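Local coordinates for adhesion G-protein coupled receptor G6 (Danio rerio, PDB 6V55) that probably acts as an adhesion receptor linked to myelination, coupling contacts made by its large extracellular region to G-protein signalling, at residues I510-A521 and K543-K552; V568-K577 and F677-H686. All coordinates share one frame; numbering follows the deposited sequence.

How the contacts relate
Both contacts lie at the membrane-proximal end of the extracellular region, in what is probably the GAIN domain that ends in the GPS motif. Contact 1 joins helical elements to one another, whereas contact 2 joins helices to the loop that leaves strand 671-677. Contact 1 comes first along the chain and closes before contact 2 opens. It packs the run leading into helix 517-527, and that helix's first turn, against helix 534-550. Contact 2 brings the turn between helices 555-568 and 573-593 onto the loop. Their centres are 24 Å apart and their nearest atoms about 7 Å. Helix 534-550 relates them, carrying one half of contact 1 and packing on Val-568 of contact 2.

Contact 1 of 2, residues I510-A521 and K543-K552; sequences ITVSQENAMDVA and KVMELVNIAK
Lys-543 reaches from helix 534-550 to the backbone of Ile-510, where NZ donates a short hydrogen bond of 2.5 Å to Ile-510 O. In this helical part of the probable GAIN domain the non-helical lead-in 510-516 lies along helix 534-550 and then turns into an antiparallel helix, 517-521 crossing 543-550 at -158°. Below the ammonium, the methylenes of Lys-543 pass Val-512 in the opposite direction, CD lying 3.9 Å from Val-512 CG1. Val-512 sends its other methyl, CG2, to Ile-550 CG2 at 3.8 Å. Deeper between the helices, Leu-547 CD1 fits among Ala-517, Val-520 and Ala-521, 3.8 Å from Val-520 CG1, and Ala-517 CB meets Ala-551 CB where helix 534-550 gives out. Gln-514, which also touches an attached N-acetylglucosamine, has a bend at chi2 (55°) that folds its amide back toward this helix end; there OE1 accepts from Lys-552 N in the carbonyl plane, 2.6 Å away and nearly straight at 173°.

The second shell fixes the buried lysine: Thr-508 O accepts a further bond from NZ, and Glu-546 lies one helical turn on. A methionine in place of Lys-543 would probably leave Glu-546 without its counter-charge and the carbonyls of Thr-508 and Ile-510 without their shared donor. In that salt bridge Lys-543 NZ meets Glu-546 OE2 on its syn side at 2.7 Å.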
loop_
_atom_site.group_PDB
_atom_site.type_symbol
_atom_site.label_atom_id
_atom_site.label_comp_id
_atom_site.label_asym_id
_atom_site.label_seq_id
_atom_site.Cartn_x
_atom_site.Cartn_y
_atom_site.Cartn_z
ATOM N N ILE A 510 -14.671 -3.238 -28.945
ATOM C CA ILE A 510 -15.959 -2.721 -28.499
ATOM C C ILE A 510 -16.647 -2.037 -29.676
ATOM O O ILE A 510 -16.009 -1.574 -30.632
ATOM C CB ILE A 510 -15.788 -1.791 -27.275
ATOM C CG1 ILE A 510 -17.041 -1.792 -26.410
ATOM C CG2 ILE A 510 -15.410 -0.353 -27.657
ATOM C CD1 ILE A 510 -16.878 -1.004 -25.114
ATOM N N THR A 511 -17.970 -2.053 -29.656
ATOM C CA THR A 511 -18.775 -1.490 -30.726
ATOM C C THR A 511 -19.546 -0.317 -30.138
ATOM O O THR A 511 -20.319 -0.491 -29.189
ATOM C CB THR A 511 -19.703 -2.551 -31.316
ATOM O OG1 THR A 511 -20.290 -3.308 -30.247
ATOM C CG2 THR A 511 -18.904 -3.500 -32.214
ATOM N N VAL A 512 -19.296 0.876 -30.670
ATOM C CA VAL A 512 -19.793 2.086 -30.035
ATOM C C VAL A 512 -21.248 2.300 -30.425
ATOM O O VAL A 512 -21.681 1.947 -31.529
ATOM C CB VAL A 512 -18.919 3.295 -30.403
ATOM C CG1 VAL A 512 -17.589 3.212 -29.699
ATOM C CG2 VAL A 512 -18.689 3.348 -31.887
ATOM N N SER A 513 -22.015 2.839 -29.494
ATOM C CA SER A 513 -23.402 3.201 -29.701
ATOM C C SER A 513 -23.533 4.630 -29.233
ATOM O O SER A 513 -22.594 5.183 -28.672
ATOM C CB SER A 513 -24.354 2.325 -28.877
ATOM O OG SER A 513 -24.186 2.575 -27.484
ATOM N N GLN A 514 -24.724 5.203 -29.393
ATOM C CA GLN A 514 -25.035 6.451 -28.706
ATOM C C GLN A 514 -25.078 6.260 -27.188
ATOM O O GLN A 514 -24.715 7.175 -26.433
ATOM C CB GLN A 514 -26.364 6.999 -29.230
ATOM C CG GLN A 514 -26.757 8.365 -28.708
ATOM C CD GLN A 514 -25.691 9.406 -28.955
ATOM O OE1 GLN A 514 -25.529 9.867 -30.083
ATOM N NE2 GLN A 514 -24.969 9.797 -27.905
ATOM N N GLU A 515 -25.456 5.070 -26.718
ATOM C CA GLU A 515 -25.626 4.874 -25.284
ATOM C C GLU A 515 -24.328 4.555 -24.559
ATOM O O GLU A 515 -24.190 4.917 -23.384
ATOM C CB GLU A 515 -26.666 3.781 -25.026
ATOM C CG GLU A 515 -28.085 4.349 -24.892
ATOM C CD GLU A 515 -28.665 4.833 -26.224
ATOM O OE1 GLU A 515 -28.446 4.134 -27.250
ATOM O OE2 GLU A 515 -29.335 5.902 -26.238
ATOM N N ASN A 516 -23.358 3.930 -25.229
ATOM C CA ASN A 516 -22.087 3.644 -24.583
ATOM C C ASN A 516 -20.959 4.597 -24.987
ATOM O O ASN A 516 -19.832 4.394 -24.524
ATOM C CB ASN A 516 -21.698 2.175 -24.811
ATOM C CG ASN A 516 -21.012 1.925 -26.135
ATOM O OD1 ASN A 516 -21.413 2.450 -27.162
ATOM N ND2 ASN A 516 -19.993 1.069 -26.120
ATOM N N ALA A 517 -21.241 5.642 -25.805
ATOM C CA ALA A 517 -20.195 6.539 -26.314
ATOM C C ALA A 517 -19.539 7.351 -25.203
ATOM O O ALA A 517 -18.316 7.559 -25.220
ATOM C CB ALA A 517 -20.753 7.505 -27.352
ATOM N N MET A 518 -20.339 7.817 -24.237
ATOM C CA MET A 518 -19.794 8.541 -23.093
ATOM C C MET A 518 -18.923 7.647 -22.222
ATOM O O MET A 518 -17.911 8.111 -21.690
ATOM C CB MET A 518 -20.934 9.141 -22.272
ATOM C CG MET A 518 -20.556 10.371 -21.447
ATOM S SD MET A 518 -19.419 11.456 -22.323
ATOM C CE MET A 518 -18.711 12.443 -21.043
ATOM N N ASP A 519 -19.267 6.357 -22.115
ATOM C CA ASP A 519 -18.495 5.442 -21.281
ATOM C C ASP A 519 -17.173 5.060 -21.940
ATOM O O ASP A 519 -16.139 5.017 -21.259
ATOM C CB ASP A 519 -19.322 4.195 -20.971
ATOM C CG ASP A 519 -18.783 3.414 -19.776
ATOM O OD1 ASP A 519 -18.948 3.903 -18.624
ATOM O OD2 ASP A 519 -18.195 2.316 -20.002
ATOM N N VAL A 520 -17.206 4.787 -23.256
ATOM C CA VAL A 520 -16.011 4.450 -24.034
ATOM C C VAL A 520 -15.013 5.610 -24.030
ATOM O O VAL A 520 -13.816 5.415 -23.778
ATOM C CB VAL A 520 -16.414 4.078 -25.472
ATOM C CG1 VAL A 520 -15.213 4.017 -26.407
ATOM C CG2 VAL A 520 -17.122 2.795 -25.494
ATOM N N ALA A 521 -15.508 6.840 -24.263
ATOM C CA ALA A 521 -14.641 8.008 -24.368
ATOM C C ALA A 521 -13.970 8.339 -23.044
ATOM O O ALA A 521 -12.798 8.721 -23.039
ATOM C CB ALA A 521 -15.436 9.206 -24.863
ATOM N N LYS A 543 -10.778 4.077 -32.552
ATOM C CA LYS A 543 -12.028 4.002 -31.789
ATOM C C LYS A 543 -12.666 5.378 -31.546
ATOM O O LYS A 543 -13.899 5.493 -31.600
ATOM C CB LYS A 543 -11.788 3.294 -30.457
ATOM C CG LYS A 543 -13.073 2.926 -29.725
ATOM C CD LYS A 543 -13.998 2.089 -30.605
ATOM C CE LYS A 543 -13.454 0.660 -30.721
ATOM N NZ LYS A 543 -14.161 -0.200 -31.719
ATOM N N VAL A 544 -11.850 6.425 -31.328
ATOM C CA VAL A 544 -12.353 7.797 -31.223
ATOM C C VAL A 544 -12.986 8.245 -32.539
ATOM O O VAL A 544 -14.037 8.897 -32.538
ATOM C CB VAL A 544 -11.214 8.737 -30.772
ATOM C CG1 VAL A 544 -11.506 10.216 -31.017
ATOM C CG2 VAL A 544 -10.961 8.539 -29.325
ATOM N N MET A 545 -12.429 7.807 -33.677
ATOM C CA MET A 545 -13.041 8.112 -34.971
ATOM C C MET A 545 -14.373 7.389 -35.163
ATOM O O MET A 545 -15.321 7.971 -35.708
ATOM C CB MET A 545 -12.087 7.755 -36.105
ATOM C CG MET A 545 -12.618 8.057 -37.514
ATOM S SD MET A 545 -13.089 9.794 -37.743
ATOM C CE MET A 545 -11.567 10.241 -38.518
ATOM N N GLU A 546 -14.477 6.140 -34.692
ATOM C CA GLU A 546 -15.751 5.430 -34.761
ATOM C C GLU A 546 -16.783 6.079 -33.850
ATOM O O GLU A 546 -17.954 6.239 -34.231
ATOM C CB GLU A 546 -15.556 3.966 -34.375
ATOM C CG GLU A 546 -14.555 3.202 -35.233
ATOM C CD GLU A 546 -14.279 1.794 -34.691
ATOM O OE1 GLU A 546 -13.376 1.105 -35.232
ATOM O OE2 GLU A 546 -14.966 1.379 -33.720
ATOM N N LEU A 547 -16.325 6.523 -32.679
ATOM C CA LEU A 547 -17.169 7.184 -31.707
ATOM C C LEU A 547 -17.689 8.510 -32.230
ATOM O O LEU A 547 -18.864 8.819 -32.046
ATOM C CB LEU A 547 -16.375 7.405 -30.426
ATOM C CG LEU A 547 -17.100 7.913 -29.193
ATOM C CD1 LEU A 547 -16.613 7.116 -28.031
ATOM C CD2 LEU A 547 -16.853 9.380 -28.948
ATOM N N VAL A 548 -16.832 9.311 -32.861
ATOM C CA VAL A 548 -17.263 10.634 -33.306
ATOM C C VAL A 548 -18.207 10.494 -34.500
ATOM O O VAL A 548 -19.177 11.247 -34.629
ATOM C CB VAL A 548 -16.019 11.506 -33.589
ATOM C CG1 VAL A 548 -16.347 12.789 -34.344
ATOM C CG2 VAL A 548 -15.356 11.884 -32.289
ATOM N N ASN A 549 -18.047 9.425 -35.281
ATOM C CA ASN A 549 -18.904 9.192 -36.435
ATOM C C ASN A 549 -20.303 8.735 -36.057
ATOM O O ASN A 549 -21.287 9.260 -36.590
ATOM C CB ASN A 549 -18.255 8.174 -37.347
ATOM C CG ASN A 549 -17.461 8.835 -38.413
ATOM O OD1 ASN A 549 -17.981 9.713 -39.114
ATOM N ND2 ASN A 549 -16.182 8.486 -38.517
ATOM N N ILE A 550 -20.434 7.777 -35.143
ATOM C CA ILE A 550 -21.775 7.263 -34.895
ATOM C C ILE A 550 -22.560 8.091 -33.876
ATOM O O ILE A 550 -23.798 8.065 -33.910
ATOM C CB ILE A 550 -21.725 5.766 -34.523
ATOM C CG1 ILE A 550 -23.006 5.061 -34.990
ATOM C CG2 ILE A 550 -21.497 5.552 -33.045
ATOM C CD1 ILE A 550 -22.860 3.553 -35.167
ATOM N N ALA A 551 -21.901 8.887 -33.034
ATOM C CA ALA A 551 -22.603 9.499 -31.918
ATOM C C ALA A 551 -23.017 10.927 -32.237
ATOM O O ALA A 551 -22.434 11.595 -33.089
ATOM C CB ALA A 551 -21.749 9.478 -30.649
ATOM N N LYS A 552 -24.061 11.382 -31.553
ATOM C CA LYS A 552 -24.430 12.786 -31.557
ATOM C C LYS A 552 -23.657 13.470 -30.444
ATOM O O LYS A 552 -23.528 12.925 -29.345
ATOM C CB LYS A 552 -25.941 12.959 -31.368
ATOM C CG LYS A 552 -26.792 12.065 -32.291
ATOM C CD LYS A 552 -28.161 12.690 -32.625
ATOM C CE LYS A 552 -28.454 12.688 -34.146
ATOM N NZ LYS A 552 -27.617 13.640 -34.968
#

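Contact 2 of 2, residues V568-K577 and F677-H686; sequences VMVSSEDAQK and FGRTGLFQDH
Gly-681, in the type I turn from Thr-680 to Phe-683, brings its backbone against the first turn of helix 573-593, its CA 5.7 Å from the CA of Glu-573. The join is one between helices and sheet in the probable GAIN domain: one partner is the turn between helices 555-568 and 573-593, with Ser-572 as the N-cap, and the other is the loop that follows strand 671-677.

Gln-684 carries the polar part. Its side chain, extended beyond CG, aims NE2 between two backbone carbonyls, bonding to Glu-573 O at 2.8 Å and to Gly-681 O at 2.9 Å. Both acceptors lie close to the amide plane, so the two N-H groups hold the amide flat while joining the helix start to the loop's own turn. Beside it, Lys-577 crosses at about a right angle, CD resting against Gln-684 OE1 and then against His-686 CE1. Gln-576 sets OE1 against Gly-681 C at 3.1 Å. Its NE2 bonds to Ser-571 O at 3.0 Å, coming from above the carbonyl plane, and lies close to where a CB on Gly-681 would fall.

The apolar half centres on Met-569. Its CG meets Leu-682 CD1 at 3.7 Å, and Leu-682 runs on to Ala-583 and Leu-584 of helix 573-593. The extended chi2 (180°) carries SD to the edge of the Phe-677 ring in a Met-aromatic contact, and the bend at chi3 (-127°) brings Met-569 CE to Phe-677 CD2 at 3.9 Å, oblique to the ring, and to Leu-682 CD1. Above one face of that ring, Phe-683 CZ sits over the centre. Nearer the backbone of Met-569, Arg-679 NE makes a weak bond to Met-569 O, while Val-570 CG1 packs on Arg-679 CD at 3.7 Å.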
loop_
_atom_site.group_PDB
_atom_site.type_symbol
_atom_site.label_atom_id
_atom_site.label_comp_id
_atom_site.label_asym_id
_atom_site.label_seq_id
_atom_site.Cartn_x
_atom_site.Cartn_y
_atom_site.Cartn_z
ATOM N N VAL A 568 -2.834 12.531 -26.742
ATOM C CA VAL A 568 -1.963 11.963 -27.771
ATOM C C VAL A 568 -1.050 13.023 -28.365
ATOM O O VAL A 568 -0.039 12.673 -28.962
ATOM C CB VAL A 568 -2.689 11.216 -28.914
ATOM C CG1 VAL A 568 -3.813 10.334 -28.385
ATOM C CG2 VAL A 568 -3.168 12.128 -30.019
ATOM N N MET A 569 -1.323 14.309 -28.149
ATOM C CA MET A 569 -0.382 15.326 -28.594
ATOM C C MET A 569 0.873 15.415 -27.736
ATOM O O MET A 569 1.844 16.029 -28.174
ATOM C CB MET A 569 -1.046 16.683 -28.599
ATOM C CG MET A 569 -1.872 16.916 -29.796
ATOM S SD MET A 569 -2.612 18.542 -29.718
ATOM C CE MET A 569 -4.251 17.930 -29.994
ATOM N N VAL A 570 0.880 14.861 -26.519
ATOM C CA VAL A 570 2.099 14.923 -25.716
ATOM C C VAL A 570 2.817 13.587 -25.790
ATOM O O VAL A 570 3.796 13.360 -25.068
ATOM C CB VAL A 570 1.840 15.326 -24.251
ATOM C CG1 VAL A 570 1.334 16.742 -24.181
ATOM C CG2 VAL A 570 0.878 14.400 -23.575
ATOM N N SER A 571 2.376 12.711 -26.693
ATOM C CA SER A 571 3.081 11.461 -26.929
ATOM C C SER A 571 4.321 11.727 -27.764
ATOM O O SER A 571 4.574 12.854 -28.204
ATOM C CB SER A 571 2.164 10.462 -27.620
ATOM O OG SER A 571 1.225 10.000 -26.672
ATOM N N SER A 572 5.106 10.676 -27.996
ATOM C CA SER A 572 6.289 10.802 -28.842
ATOM C C SER A 572 5.886 11.040 -30.294
ATOM O O SER A 572 4.760 10.749 -30.707
ATOM C CB SER A 572 7.154 9.548 -28.759
ATOM O OG SER A 572 6.610 8.519 -29.576
ATOM N N GLU A 573 6.824 11.602 -31.063
ATOM C CA GLU A 573 6.539 11.956 -32.449
ATOM C C GLU A 573 6.327 10.725 -33.328
ATOM O O GLU A 573 5.561 10.785 -34.300
ATOM C CB GLU A 573 7.666 12.825 -33.000
ATOM C CG GLU A 573 7.688 14.240 -32.446
ATOM C CD GLU A 573 7.723 15.283 -33.549
ATOM O OE1 GLU A 573 7.817 14.883 -34.734
ATOM O OE2 GLU A 573 7.648 16.496 -33.232
ATOM N N ASP A 574 6.948 9.592 -32.982
ATOM C CA ASP A 574 6.709 8.375 -33.748
ATOM C C ASP A 574 5.400 7.694 -33.366
ATOM O O ASP A 574 4.834 6.965 -34.192
ATOM C CB ASP A 574 7.888 7.412 -33.595
ATOM C CG ASP A 574 8.831 7.465 -34.789
ATOM O OD1 ASP A 574 8.828 8.513 -35.481
ATOM O OD2 ASP A 574 9.570 6.476 -35.029
ATOM N N ALA A 575 4.891 7.943 -32.157
ATOM C CA ALA A 575 3.600 7.382 -31.772
ATOM C C ALA A 575 2.450 8.085 -32.487
ATOM O O ALA A 575 1.508 7.432 -32.955
ATOM C CB ALA A 575 3.428 7.466 -30.257
ATOM N N GLN A 576 2.536 9.409 -32.613
ATOM C CA GLN A 576 1.469 10.176 -33.237
ATOM C C GLN A 576 1.399 9.968 -34.742
ATOM O O GLN A 576 0.300 10.075 -35.299
ATOM C CB GLN A 576 1.649 11.669 -32.973
ATOM C CG GLN A 576 1.858 12.034 -31.553
ATOM C CD GLN A 576 2.030 13.521 -31.371
ATOM O OE1 GLN A 576 1.241 14.318 -31.887
ATOM N NE2 GLN A 576 3.055 13.910 -30.620
ATOM N N LYS A 577 2.544 9.657 -35.394
ATOM C CA LYS A 577 2.690 9.752 -36.855
ATOM C C LYS A 577 1.754 8.813 -37.606
ATOM O O LYS A 577 1.138 9.217 -38.598
ATOM C CB LYS A 577 4.142 9.483 -37.272
ATOM C CG LYS A 577 4.498 10.082 -38.653
ATOM C CD LYS A 577 6.012 10.022 -38.995
ATOM C CE LYS A 577 6.567 8.590 -39.139
ATOM N NZ LYS A 577 6.688 8.137 -40.568
ATOM N N PHE A 677 -3.929 24.526 -32.013
ATOM C CA PHE A 677 -3.112 23.373 -31.648
ATOM C C PHE A 677 -1.852 23.880 -30.954
ATOM O O PHE A 677 -0.989 24.496 -31.585
ATOM C CB PHE A 677 -2.774 22.531 -32.874
ATOM C CG PHE A 677 -3.932 21.727 -33.403
ATOM C CD1 PHE A 677 -4.851 22.294 -34.286
ATOM C CD2 PHE A 677 -4.095 20.395 -33.027
ATOM C CE1 PHE A 677 -5.918 21.554 -34.778
ATOM C CE2 PHE A 677 -5.162 19.636 -33.524
ATOM C CZ PHE A 677 -6.067 20.223 -34.403
ATOM N N GLY A 678 -1.758 23.648 -29.647
ATOM C CA GLY A 678 -0.569 24.060 -28.923
ATOM C C GLY A 678 0.661 23.241 -29.246
ATOM O O GLY A 678 1.779 23.740 -29.093
ATOM N N ARG A 679 0.478 22.001 -29.696
ATOM C CA ARG A 679 1.574 21.098 -30.005
ATOM C C ARG A 679 1.502 20.714 -31.478
ATOM O O ARG A 679 0.428 20.728 -32.089
ATOM C CB ARG A 679 1.528 19.870 -29.095
ATOM C CG ARG A 679 1.837 20.227 -27.647
ATOM C CD ARG A 679 2.419 19.061 -26.880
ATOM N NE ARG A 679 3.638 18.580 -27.512
ATOM C CZ ARG A 679 4.861 18.957 -27.157
ATOM N NH1 ARG A 679 5.025 19.812 -26.151
ATOM N NH2 ARG A 679 5.916 18.471 -27.809
ATOM N N THR A 680 2.657 20.401 -32.065
ATOM C CA THR A 680 2.744 20.282 -33.517
ATOM C C THR A 680 2.968 18.862 -34.005
ATOM O O THR A 680 3.213 18.673 -35.197
ATOM C CB THR A 680 3.858 21.174 -34.074
ATOM O OG1 THR A 680 5.128 20.527 -33.898
ATOM C CG2 THR A 680 3.866 22.541 -33.396
ATOM N N GLY A 681 2.861 17.859 -33.139
ATOM C CA GLY A 681 3.245 16.508 -33.530
ATOM C C GLY A 681 2.245 15.777 -34.408
ATOM O O GLY A 681 2.531 14.654 -34.839
ATOM N N LEU A 682 1.068 16.348 -34.635
ATOM C CA LEU A 682 0.093 15.760 -35.539
ATOM C C LEU A 682 0.267 16.242 -36.979
ATOM O O LEU A 682 -0.472 15.788 -37.862
ATOM C CB LEU A 682 -1.340 16.065 -35.049
ATOM C CG LEU A 682 -1.823 15.616 -33.650
ATOM C CD1 LEU A 682 -3.117 16.322 -33.272
ATOM C CD2 LEU A 682 -2.019 14.104 -33.583
ATOM N N PHE A 683 1.223 17.135 -37.241
ATOM C CA PHE A 683 1.363 17.770 -38.547
ATOM C C PHE A 683 2.738 17.505 -39.156
ATOM O O PHE A 683 3.347 18.386 -39.781
ATOM C CB PHE A 683 1.108 19.273 -38.450
ATOM C CG PHE A 683 -0.246 19.633 -37.904
ATOM C CD1 PHE A 683 -0.413 19.889 -36.545
ATOM C CD2 PHE A 683 -1.350 19.730 -38.751
ATOM C CE1 PHE A 683 -1.651 20.230 -36.035
ATOM C CE2 PHE A 683 -2.599 20.073 -38.240
ATOM C CZ PHE A 683 -2.744 20.320 -36.875
ATOM N N GLN A 684 3.229 16.279 -39.005
ATOM C CA GLN A 684 4.549 15.919 -39.502
ATOM C C GLN A 684 4.552 15.771 -41.021
ATOM O O GLN A 684 3.612 15.230 -41.614
ATOM C CB GLN A 684 5.012 14.624 -38.842
ATOM C CG GLN A 684 5.068 14.752 -37.333
ATOM C CD GLN A 684 5.549 13.500 -36.660
ATOM O OE1 GLN A 684 6.411 12.802 -37.185
ATOM N NE2 GLN A 684 5.027 13.224 -35.472
ATOM N N ASP A 685 5.618 16.271 -41.645
ATOM C CA ASP A 685 5.771 16.295 -43.098
ATOM C C ASP A 685 7.223 15.943 -43.397
ATOM O O ASP A 685 8.129 16.720 -43.067
ATOM C CB ASP A 685 5.409 17.672 -43.659
ATOM C CG ASP A 685 5.084 17.660 -45.149
ATOM O OD1 ASP A 685 5.589 16.800 -45.904
ATOM O OD2 ASP A 685 4.320 18.553 -45.581
ATOM N N HIS A 686 7.446 14.784 -44.020
ATOM C CA HIS A 686 8.782 14.376 -44.424
ATOM C C HIS A 686 9.096 14.732 -45.880
ATOM O O HIS A 686 10.127 14.297 -46.404
ATOM C CB HIS A 686 8.959 12.880 -44.193
ATOM C CG HIS A 686 9.001 12.494 -42.745
ATOM N ND1 HIS A 686 8.857 11.189 -42.318
ATOM C CD2 HIS A 686 9.164 13.240 -41.628
ATOM C CE1 HIS A 686 8.924 11.150 -41.000
ATOM N NE2 HIS A 686 9.111 12.381 -40.556
#